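Local coordinates for protein CD160 antigen (Homo sapiens, PDB 6NGG) that acts as an immune-cell receptor for MHC class I molecules, also binds TNFRSF14 (HVEM), and delivers stimulatory or inhibitory signals that regulate cell activation and differentiation, at residues Leu15-Thr20 and Phe103-Thr108. The protein carries 1 engineered substitution. Sequence-based numbering, arbitrary orientation.
Sequences LNLICT and FSILFT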
loop_
_atom_site.group_PDB
_atom_site.type_symbol
_atom_site.label_atom_id
_atom_site.label_comp_id
_atom_site.label_asym_id
_atom_site.label_seq_id
_atom_site.Cartn_x
_atom_site.Cartn_y
_atom_site.Cartn_z
ATOM N N LEU A 15 11.982 0.867 -7.257
ATOM C CA LEU A 15 10.971 1.785 -6.717
ATOM C C LEU A 15 10.130 1.040 -5.699
ATOM O O LEU A 15 9.611 -0.078 -5.976
ATOM C CB LEU A 15 10.050 2.214 -7.819
ATOM C CG LEU A 15 8.910 3.189 -7.423
ATOM C CD1 LEU A 15 9.386 4.435 -6.780
ATOM C CD2 LEU A 15 8.111 3.483 -8.680
ATOM N N ASN A 16 10.017 1.604 -4.514
ATOM C CA ASN A 16 9.181 0.990 -3.495
ATOM C C ASN A 16 7.897 1.799 -3.262
ATOM O O ASN A 16 7.994 3.014 -2.995
ATOM C CB ASN A 16 9.987 0.927 -2.194
ATOM C CG ASN A 16 11.337 0.294 -2.369
ATOM O OD1 ASN A 16 11.437 -0.844 -2.772
ATOM N ND2 ASN A 16 12.410 1.074 -2.085
ATOM N N LEU A 17 6.736 1.178 -3.313
ATOM C CA LEU A 17 5.461 1.871 -3.103
ATOM C C LEU A 17 4.995 1.451 -1.726
ATOM O O LEU A 17 4.927 0.244 -1.426
ATOM C CB LEU A 17 4.443 1.504 -4.167
ATOM C CG LEU A 17 4.813 1.857 -5.616
ATOM C CD1 LEU A 17 3.694 1.487 -6.603
ATOM C CD2 LEU A 17 5.262 3.291 -5.786
ATOM N N ILE A 18 4.717 2.421 -0.870
ATOM C CA ILE A 18 4.494 2.195 0.567
ATOM C C ILE A 18 3.102 2.678 1.032
ATOM O O ILE A 18 2.723 3.830 0.881
ATOM C CB ILE A 18 5.614 2.825 1.389
ATOM C CG1 ILE A 18 7.020 2.392 0.831
ATOM C CG2 ILE A 18 5.463 2.532 2.864
ATOM C CD1 ILE A 18 8.178 3.275 1.216
ATOM N N CYS A 19 2.360 1.774 1.637
ATOM C CA CYS A 19 1.069 2.060 2.247
ATOM C C CYS A 19 1.174 1.895 3.792
ATOM O O CYS A 19 1.723 0.899 4.232
ATOM C CB CYS A 19 0.087 1.062 1.772
ATOM S SG CYS A 19 -0.198 0.922 -0.007
ATOM N N THR A 20 0.634 2.858 4.553
ATOM C CA THR A 20 0.756 2.895 6.008
ATOM C C THR A 20 -0.588 3.180 6.599
ATOM O O THR A 20 -1.230 4.208 6.277
ATOM C CB THR A 20 1.760 3.934 6.474
ATOM O OG1 THR A 20 2.916 3.760 5.741
ATOM C CG2 THR A 20 2.088 3.769 7.935
ATOM N N PHE A 103 -2.442 7.809 -6.648
ATOM C CA PHE A 103 -1.238 8.404 -7.182
ATOM C C PHE A 103 -0.822 7.719 -8.442
ATOM O O PHE A 103 -1.354 6.630 -8.743
ATOM C CB PHE A 103 -0.120 8.369 -6.103
ATOM C CG PHE A 103 0.238 6.994 -5.624
ATOM C CD1 PHE A 103 -0.519 6.367 -4.616
ATOM C CD2 PHE A 103 1.327 6.308 -6.171
ATOM C CE1 PHE A 103 -0.146 5.108 -4.158
ATOM C CE2 PHE A 103 1.688 5.049 -5.710
ATOM C CZ PHE A 103 0.943 4.463 -4.683
ATOM N N SER A 104 0.152 8.264 -9.167
ATOM C CA SER A 104 0.471 7.644 -10.477
ATOM C C SER A 104 1.923 7.523 -10.660
ATOM O O SER A 104 2.708 8.394 -10.166
ATOM C CB SER A 104 -0.055 8.496 -11.666
ATOM O OG SER A 104 -1.354 8.933 -11.437
ATOM N N ILE A 105 2.265 6.451 -11.384
ATOM C CA ILE A 105 3.551 6.222 -11.941
ATOM C C ILE A 105 3.420 6.437 -13.456
ATOM O O ILE A 105 2.515 5.866 -14.114
ATOM C CB ILE A 105 4.053 4.785 -11.707
ATOM C CG1 ILE A 105 4.629 4.591 -10.343
ATOM C CG2 ILE A 105 5.243 4.449 -12.587
ATOM C CD1 ILE A 105 3.766 4.997 -9.236
ATOM N N LEU A 106 4.361 7.207 -14.020
ATOM C CA LEU A 106 4.365 7.340 -15.467
ATOM C C LEU A 106 5.729 6.937 -16.025
ATOM O O LEU A 106 6.777 7.517 -15.652
ATOM C CB LEU A 106 3.981 8.749 -15.900
ATOM C CG LEU A 106 4.103 8.967 -17.428
ATOM C CD1 LEU A 106 2.986 8.243 -18.188
ATOM C CD2 LEU A 106 4.195 10.454 -17.743
ATOM N N PHE A 107 5.700 5.906 -16.864
ATOM C CA PHE A 107 6.839 5.535 -17.681
ATOM C C PHE A 107 6.942 6.509 -18.867
ATOM O O PHE A 107 5.993 6.765 -19.616
ATOM C CB PHE A 107 6.743 4.082 -18.103
ATOM C CG PHE A 107 7.997 3.535 -18.709
ATOM C CD1 PHE A 107 8.270 3.754 -20.067
ATOM C CD2 PHE A 107 8.914 2.795 -17.961
ATOM C CE1 PHE A 107 9.436 3.233 -20.670
ATOM C CE2 PHE A 107 10.090 2.263 -18.563
ATOM C CZ PHE A 107 10.342 2.480 -19.912
ATOM N N THR A 108 8.138 7.060 -19.032
ATOM C CA THR A 108 8.346 8.139 -19.980
ATOM C C THR A 108 9.245 7.788 -21.165
ATOM O O THR A 108 9.885 6.732 -21.201
ATOM C CB THR A 108 8.858 9.356 -19.208
ATOM O OG1 THR A 108 8.619 10.519 -19.978
ATOM C CG2 THR A 108 10.332 9.231 -18.897
#
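Both Leu17 and Phe103 leave the backbone toward the other sheet, and their first torsions decide where they meet: CG of Leu17 is anti to its own carbonyl carbon (chi1 -61°), whereas CG of Phe103 stands between the backbone N and the carbonyl carbon (chi1 60°). The extended leucine then brings its two methyls to one corner of the phenyl ring, CD2 lying 4.0 Å and CD1 4.2 Å from Phe103 CE2. CD2 arrives at the edge of the ring, near its plane, so the aromatic face is not what this methyl covers.

The same CD2 also serves the next inward-pointing residue. It meets CD1 of Ile105 at 4.1 Å, the two side chains reaching toward each other tip to tip. Further along, Leu15 and Ile105 run past one another in opposite directions, with Leu15 CD2 lying 4.0 Å from Ile105 CG1. The isoleucine is thus touched at successive atoms of its longer branch by two leucines, and Tyr85 borders both Leu17 and Ile105.

The example illustrates how side chains, not backbone hydrogen bonds, join the two sheets of a sandwich. No hydrogen bond crosses this interface: the segment axes come no closer than 11.0 Å, too far for backbone pairing, although they run nearly antiparallel, at 169°. Strand 14-22 pairs instead with strands 3-11 and 67-74, while strand 97-107 lies between strands 83-91 and 113-116. Two residues beyond Leu17, Cys19 is bonded through SG to Cys87 of strand 83-91, a covalent link between the sheets. Apolar side chains from every second residue of facing strands, packed beside an intersheet disulfide, are the hallmark of the immunoglobulin-domain beta sandwich, here the V-type domain of CD160.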